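Local atomic coordinates of NADPH-ferredoxin reductase FprA (Mycobacterium tuberculosis, PDB entry 1LQT), a protein that uses an FAD cofactor to transfer electrons between NADP(H) and ferredoxin, and may supply electrons to cytochrome P450 systems. Residues Ile165-Asp171 / Leu186-Gln192; Arg286-Asn292 / Thr307-Leu313. The contacts are given in a common frame with arbitrary orientation. Where two conformers were deposited one is given. Numbering follows the deposited sequence.

Interaction 1. Residues Ile165-Asp171 / Leu186-Gln192; sequences ILLTDPD and LRPRGIQ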
loop_
_atom_site.group_PDB
_atom_site.type_symbol
_atom_site.label_atom_id
_atom_site.label_comp_id
_atom_site.label_asym_id
_atom_site.label_seq_id
_atom_site.Cartn_x
_atom_site.Cartn_y
_atom_site.Cartn_z
ATOM N N ILE A 165 -1.399 -15.027 -3.412
ATOM C CA ILE A 165 -2.201 -14.870 -4.613
ATOM C C ILE A 165 -1.693 -15.744 -5.743
ATOM O O ILE A 165 -2.480 -16.319 -6.494
ATOM C CB ILE A 165 -2.311 -13.382 -4.982
ATOM C CG1 ILE A 165 -3.038 -12.599 -3.854
ATOM C CG2 ILE A 165 -2.944 -13.221 -6.318
ATOM C CD1 ILE A 165 -4.352 -13.111 -3.436
ATOM N N LEU A 166 -0.380 -15.929 -5.829
ATOM C CA LEU A 166 0.183 -16.783 -6.870
ATOM C C LEU A 166 -0.132 -18.263 -6.705
ATOM O O LEU A 166 -0.139 -18.995 -7.688
ATOM C CB LEU A 166 1.705 -16.595 -6.943
ATOM C CG LEU A 166 2.187 -15.248 -7.498
ATOM C CD1 LEU A 166 3.695 -15.140 -7.269
ATOM C CD2 LEU A 166 1.860 -15.094 -8.975
ATOM N N LEU A 167 -0.380 -18.688 -5.471
ATOM C CA LEU A 167 -0.511 -20.118 -5.149
ATOM C C LEU A 167 -1.885 -20.578 -4.698
ATOM O O LEU A 167 -2.164 -21.751 -4.704
ATOM C CB LEU A 167 0.496 -20.513 -4.091
ATOM C CG LEU A 167 1.950 -20.492 -4.553
ATOM C CD1 LEU A 167 2.894 -20.678 -3.395
ATOM C CD2 LEU A 167 2.210 -21.561 -5.568
ATOM N N THR A 168 -2.770 -19.647 -4.366
ATOM C CA THR A 168 -4.086 -20.034 -3.881
ATOM C C THR A 168 -4.910 -20.648 -5.003
ATOM O O THR A 168 -4.848 -20.248 -6.158
ATOM C CB THR A 168 -4.833 -18.810 -3.325
ATOM O OG1 THR A 168 -4.179 -18.335 -2.138
ATOM C CG2 THR A 168 -6.267 -19.132 -2.925
ATOM N N ASP A 169 -5.664 -21.670 -4.662
ATOM C CA ASP A 169 -6.568 -22.301 -5.614
ATOM C C ASP A 169 -7.426 -21.219 -6.257
ATOM O O ASP A 169 -8.098 -20.474 -5.549
ATOM C CB ASP A 169 -7.444 -23.275 -4.812
ATOM C CG ASP A 169 -8.474 -24.008 -5.631
ATOM O OD1 ASP A 169 -8.636 -23.755 -6.842
ATOM O OD2 ASP A 169 -9.168 -24.901 -5.101
ATOM N N PRO A 170 -7.391 -21.087 -7.568
ATOM C CA PRO A 170 -8.217 -20.074 -8.221
ATOM C C PRO A 170 -9.713 -20.194 -7.923
ATOM O O PRO A 170 -10.418 -19.189 -7.991
ATOM C CB PRO A 170 -7.880 -20.248 -9.697
ATOM C CG PRO A 170 -7.318 -21.626 -9.782
ATOM C CD PRO A 170 -6.523 -21.781 -8.531
ATOM N N ASP A 171 -10.195 -21.392 -7.610
ATOM C CA ASP A 171 -11.594 -21.533 -7.254
ATOM C C ASP A 171 -11.898 -20.774 -5.952
ATOM O O ASP A 171 -13.042 -20.362 -5.737
ATOM C CB ASP A 171 -11.953 -23.000 -7.048
ATOM C CG ASP A 171 -12.009 -23.777 -8.309
ATOM O OD1 ASP A 171 -12.143 -23.204 -9.413
ATOM O OD2 ASP A 171 -11.955 -25.027 -8.288
ATOM N N LEU A 186 -4.671 -16.547 -13.431
ATOM C CA LEU A 186 -4.382 -17.470 -12.360
ATOM C C LEU A 186 -5.085 -18.805 -12.532
ATOM O O LEU A 186 -4.640 -19.814 -11.951
ATOM C CB LEU A 186 -4.765 -16.857 -11.014
ATOM C CG LEU A 186 -3.855 -15.718 -10.583
ATOM C CD1 LEU A 186 -4.513 -14.938 -9.477
ATOM C CD2 LEU A 186 -2.470 -16.245 -10.164
ATOM N N ARG A 187 -6.153 -18.860 -13.338
ATOM C CA ARG A 187 -6.899 -20.111 -13.455
ATOM C C ARG A 187 -6.069 -21.296 -13.940
ATOM O O ARG A 187 -6.309 -22.400 -13.470
ATOM C CB ARG A 187 -8.137 -19.912 -14.324
ATOM C CG ARG A 187 -9.259 -19.184 -13.570
ATOM C CD ARG A 187 -10.647 -19.589 -13.901
ATOM N NE ARG A 187 -11.656 -18.640 -13.432
ATOM C CZ ARG A 187 -12.473 -18.846 -12.409
ATOM N NH1 ARG A 187 -12.416 -19.960 -11.673
ATOM N NH2 ARG A 187 -13.380 -17.924 -12.126
ATOM N N PRO A 188 -5.161 -21.127 -14.893
ATOM C CA PRO A 188 -4.355 -22.303 -15.333
ATOM C C PRO A 188 -3.416 -22.914 -14.278
ATOM O O PRO A 188 -2.882 -24.014 -14.510
ATOM C CB PRO A 188 -3.548 -21.763 -16.514
ATOM C CG PRO A 188 -4.335 -20.580 -16.993
ATOM C CD PRO A 188 -4.911 -19.957 -15.741
ATOM N N ARG A 189 -3.188 -22.225 -13.160
ATOM C CA ARG A 189 -2.359 -22.721 -12.017
ATOM C C ARG A 189 -0.938 -23.027 -12.460
ATOM O O ARG A 189 -0.360 -24.045 -12.068
ATOM C CB ARG A 189 -2.977 -23.969 -11.382
ATOM C CG ARG A 189 -4.376 -23.728 -10.834
ATOM C CD ARG A 189 -4.924 -24.889 -10.106
ATOM N NE ARG A 189 -4.661 -24.815 -8.679
ATOM C CZ ARG A 189 -5.372 -25.481 -7.777
ATOM N NH1 ARG A 189 -6.361 -26.263 -8.163
ATOM N NH2 ARG A 189 -5.094 -25.375 -6.490
ATOM N N GLY A 190 -0.348 -22.117 -13.235
ATOM C CA GLY A 190 0.932 -22.374 -13.883
ATOM C C GLY A 190 2.073 -22.485 -12.893
ATOM O O GLY A 190 2.935 -23.350 -12.994
ATOM N N ILE A 191 2.041 -21.613 -11.918
ATOM C CA ILE A 191 3.110 -21.585 -10.940
ATOM C C ILE A 191 2.967 -22.752 -9.975
ATOM O O ILE A 191 1.929 -22.953 -9.366
ATOM C CB ILE A 191 3.111 -20.231 -10.210
ATOM C CG1 ILE A 191 3.543 -19.144 -11.186
ATOM C CG2 ILE A 191 3.985 -20.290 -8.989
ATOM C CD1 ILE A 191 3.205 -17.816 -10.749
ATOM N N GLN A 192 4.043 -23.508 -9.847
ATOM C CA GLN A 192 4.080 -24.658 -8.947
ATOM C C GLN A 192 4.872 -24.370 -7.684
ATOM O O GLN A 192 4.720 -25.066 -6.718
ATOM C CB GLN A 192 4.694 -25.864 -9.666
ATOM C CG GLN A 192 3.904 -26.313 -10.902
ATOM C CD GLN A 192 2.553 -26.899 -10.578
ATOM O OE1 GLN A 192 2.268 -27.293 -9.432
ATOM N NE2 GLN A 192 1.701 -26.969 -11.594
HETATM O O HOH W 1 -0.515 -21.855 -8.714
HETATM O O HOH W 2 -10.646 -21.876 -11.113
HETATM O O HOH W 3 -14.525 -20.783 -9.943
#

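Interaction 2. Residues Arg286-Asn292 / Thr307-Leu313; sequences RIVLGRN and TGEREEL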
loop_
_atom_site.group_PDB
_atom_site.type_symbol
_atom_site.label_atom_id
_atom_site.label_comp_id
_atom_site.label_asym_id
_atom_site.label_seq_id
_atom_site.Cartn_x
_atom_site.Cartn_y
_atom_site.Cartn_z
ATOM N N ARG A 286 16.121 -16.959 -15.321
ATOM C CA ARG A 286 16.865 -17.468 -14.162
ATOM C C ARG A 286 17.282 -16.293 -13.310
ATOM O O ARG A 286 17.317 -15.151 -13.769
ATOM C CB ARG A 286 17.997 -18.381 -14.525
ATOM C CG ARG A 286 18.983 -17.876 -15.463
ATOM C CD ARG A 286 19.676 -18.987 -16.383
ATOM N NE ARG A 286 20.208 -18.255 -17.517
ATOM C CZ ARG A 286 19.616 -18.084 -18.666
ATOM N NH1 ARG A 286 18.523 -18.762 -18.971
ATOM N NH2 ARG A 286 20.189 -17.288 -19.567
ATOM N N ILE A 287 17.586 -16.591 -12.055
ATOM C CA ILE A 287 18.053 -15.592 -11.139
ATOM C C ILE A 287 19.295 -16.094 -10.445
ATOM O O ILE A 287 19.397 -17.250 -10.072
ATOM C CB ILE A 287 16.932 -15.195 -10.123
ATOM C CG1 ILE A 287 17.315 -13.978 -9.276
ATOM C CG2 ILE A 287 16.497 -16.374 -9.267
ATOM C CD1 ILE A 287 16.171 -13.373 -8.494
ATOM N N VAL A 288 20.236 -15.174 -10.282
ATOM C CA VAL A 288 21.459 -15.431 -9.525
ATOM C C VAL A 288 21.255 -14.952 -8.103
ATOM O O VAL A 288 20.865 -13.813 -7.888
ATOM C CB VAL A 288 22.668 -14.707 -10.147
ATOM C CG1 VAL A 288 23.963 -15.027 -9.383
ATOM C CG2 VAL A 288 22.801 -15.079 -11.618
ATOM N N LEU A 289 21.511 -15.846 -7.153
ATOM C CA LEU A 289 21.341 -15.582 -5.730
ATOM C C LEU A 289 22.691 -15.657 -5.034
ATOM O O LEU A 289 23.580 -16.418 -5.420
ATOM C CB LEU A 289 20.408 -16.637 -5.128
ATOM C CG LEU A 289 19.019 -16.709 -5.751
ATOM C CD1 LEU A 289 18.252 -17.882 -5.166
ATOM C CD2 LEU A 289 18.243 -15.416 -5.591
ATOM N N GLY A 290 22.828 -14.825 -4.009
ATOM C CA GLY A 290 24.022 -14.786 -3.188
ATOM C C GLY A 290 23.681 -15.048 -1.738
ATOM O O GLY A 290 22.689 -14.552 -1.220
ATOM N N ARG A 291 24.537 -15.808 -1.056
ATOM C CA ARG A 291 24.354 -16.077 0.352
ATOM C C ARG A 291 24.989 -14.951 1.168
ATOM O O ARG A 291 26.105 -14.526 0.898
ATOM C CB ARG A 291 24.970 -17.436 0.731
ATOM C CG ARG A 291 24.719 -17.824 2.159
ATOM C CD ARG A 291 25.209 -19.213 2.503
ATOM N NE ARG A 291 26.656 -19.341 2.527
ATOM C CZ ARG A 291 27.414 -19.264 3.610
ATOM N NH1 ARG A 291 26.896 -18.979 4.769
ATOM N NH2 ARG A 291 28.724 -19.517 3.490
ATOM N N ASN A 292 24.279 -14.560 2.216
ATOM C CA ASN A 292 24.712 -13.568 3.178
ATOM C C ASN A 292 24.991 -14.197 4.536
ATOM O O ASN A 292 24.450 -15.254 4.870
ATOM C CB ASN A 292 23.608 -12.515 3.363
ATOM C CG ASN A 292 23.260 -11.826 2.081
ATOM O OD1 ASN A 292 24.132 -11.545 1.263
ATOM N ND2 ASN A 292 21.975 -11.516 1.905
ATOM N N THR A 307 28.619 -13.116 1.109
ATOM C CA THR A 307 29.744 -14.059 1.141
ATOM C C THR A 307 30.495 -14.156 -0.167
ATOM O O THR A 307 31.606 -14.685 -0.193
ATOM C CB THR A 307 29.279 -15.489 1.399
ATOM O OG1 THR A 307 28.401 -15.924 0.344
ATOM C CG2 THR A 307 28.581 -15.615 2.714
ATOM N N GLY A 308 29.883 -13.686 -1.250
ATOM C CA GLY A 308 30.423 -13.849 -2.587
ATOM C C GLY A 308 30.021 -15.109 -3.318
ATOM O O GLY A 308 30.292 -15.277 -4.509
ATOM N N GLU A 309 29.398 -16.025 -2.614
ATOM C CA GLU A 309 28.915 -17.247 -3.232
ATOM C C GLU A 309 27.755 -16.945 -4.164
ATOM O O GLU A 309 26.915 -16.091 -3.866
ATOM C CB GLU A 309 28.441 -18.184 -2.156
ATOM C CG GLU A 309 29.540 -18.662 -1.233
ATOM C CD GLU A 309 29.011 -19.360 0.007
ATOM O OE1 GLU A 309 27.820 -19.759 0.025
ATOM O OE2 GLU A 309 29.789 -19.483 0.995
ATOM N N ARG A 310 27.691 -17.695 -5.265
ATOM C CA ARG A 310 26.643 -17.487 -6.285
ATOM C C ARG A 310 25.989 -18.803 -6.666
ATOM O O ARG A 310 26.690 -19.784 -6.875
ATOM C CB ARG A 310 27.231 -16.784 -7.503
ATOM C CG ARG A 310 27.882 -15.452 -7.163
ATOM C CD ARG A 310 26.836 -14.399 -6.837
ATOM N NE ARG A 310 27.435 -13.104 -6.519
ATOM C CZ ARG A 310 27.603 -12.623 -5.291
ATOM N NH1 ARG A 310 27.255 -13.314 -4.224
ATOM N NH2 ARG A 310 28.111 -11.408 -5.120
ATOM N N GLU A 311 24.663 -18.768 -6.776
ATOM C CA GLU A 311 23.814 -19.914 -7.129
ATOM C C GLU A 311 22.852 -19.365 -8.195
ATOM O O GLU A 311 22.403 -18.243 -8.079
ATOM C CB GLU A 311 22.980 -20.285 -5.853
ATOM C CG GLU A 311 21.852 -21.284 -5.929
ATOM C CD GLU A 311 20.956 -21.249 -4.690
ATOM O OE1 GLU A 311 19.808 -21.766 -4.767
ATOM O OE2 GLU A 311 21.366 -20.701 -3.637
ATOM N N GLU A 312 22.525 -20.149 -9.209
ATOM C CA GLU A 312 21.500 -19.753 -10.181
ATOM C C GLU A 312 20.309 -20.703 -10.036
ATOM O O GLU A 312 20.474 -21.912 -9.814
ATOM C CB GLU A 312 22.039 -19.729 -11.629
ATOM C CG GLU A 312 23.252 -18.812 -11.800
ATOM C CD GLU A 312 23.540 -18.378 -13.229
ATOM O OE1 GLU A 312 22.839 -18.834 -14.145
ATOM O OE2 GLU A 312 24.457 -17.524 -13.405
ATOM N N LEU A 313 19.114 -20.141 -10.161
ATOM C CA LEU A 313 17.860 -20.871 -10.046
ATOM C C LEU A 313 16.954 -20.503 -11.228
ATOM O O LEU A 313 16.787 -19.312 -11.483
ATOM C CB LEU A 313 17.181 -20.422 -8.757
ATOM C CG LEU A 313 15.906 -21.105 -8.323
ATOM C CD1 LEU A 313 16.142 -22.557 -7.989
ATOM C CD2 LEU A 313 15.348 -20.384 -7.084
#

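Interaction 1. Residues Ile165-Asp171 / Leu186-Gln192
Apolar side chains gather where the end of helix 157-167 meets the chain returning toward strand 193-197. Here Leu-166 CD2 packs on Ile-191 CD1 at 3.5 Å, and the CD2 of Leu-167 lies 4.1 Å from Ile-191 CG2. One residue earlier, Ile-165 CG2 meets Leu-186 CD1 (3.9 Å). Pro-170, whose CB lies 3.9 Å from Arg-187 CA, fits against the type I turn of Leu-186 to Arg-189. The segments belong to the connection between parallel strands 149-153 and 193-197, a beta-alpha-beta crossover consistent with the Rossmann-type unit that binds NADP. With no direct hydrogen bonds between the segments, water 1 bridges the backbone by donating to Leu-166 O (3.1 Å) and Ile-191 O (2.8 Å). Farther out, the Arg-189 guanidinium lays one face over Asp-169 CA and Pro-170 CD. Its long salt bridge, Asp-169 OD1 to Arg-189 NH1 at 3.6 Å, is purely electrostatic, while OD1 caps the next helix by accepting from Asp-171 N (2.9 Å). At the exposed end, water 2 links Asp-171 OD1 (2.6 Å) to Arg-187 NH1 (2.7 Å).

Interaction 2. Residues Arg286-Asn292 / Thr307-Leu313
A bidentate salt bridge joins Arg-291 and Glu-309 at the end of the contact nearer the hairpin turn: Arg-291 NE donates to Glu-309 OE1 (2.8 Å) and Arg-291 NH2 to Glu-309 OE2 (2.7 Å). Beside it, Arg-291 O accepts from both Thr-307 N (2.9 Å) and Thr-307 OG1 (2.7 Å); the same hydroxyl oxygen accepts from Glu-309 N at 3.1 Å, forming an ST turn. Two hydrogen-bonded pairs, Leu-289 with Glu-311 and Ile-287 with Leu-313, carry the regular ladder of this antiparallel beta hairpin, whose first strand also pairs with strand 273-279 in a three-stranded sheet. Val-288 and Glu-312 form the non-hydrogen-bonded pair between them, CA atoms 4.4 Å apart. Glu-312 reaches across the central strand to a salt bridge with Lys-279, and Glu-311 makes one with Arg-270 of strand 265-270. Ile-287, Leu-289 and Leu-313 pack on one face: Ile-287 CG2 to Leu-313 CB is 4.1 Å, Leu-289 CD1 to Leu-313 CD2 4.3 Å. On the other, Val-288 CG1 rests 3.9 Å from Arg-310 CD.

Overall arrangement
From the N terminus the chain first builds most of the sheet around strands 4-9 and 34-40, then enters the second, parallel sheet. There interaction 1 closes a loop of 14 residues, eight of them helical, between helix 157-167 and the approach to strand 193-197. After strands 221-224 and 265-270 the chain leaves that parallel sheet for the antiparallel one, where interaction 2 closes a second 14-residue loop, the distal part of the hairpin, in which both strands run on before the turn; strand 317-320 then rejoins the parallel sheet. The two loops follow in series, neither nested nor crossing, with centres 27 Å apart and nearest atoms about 11 Å apart. Interaction 1 lies within a crossover of the parallel sheet, interaction 2 within the antiparallel excursion from it.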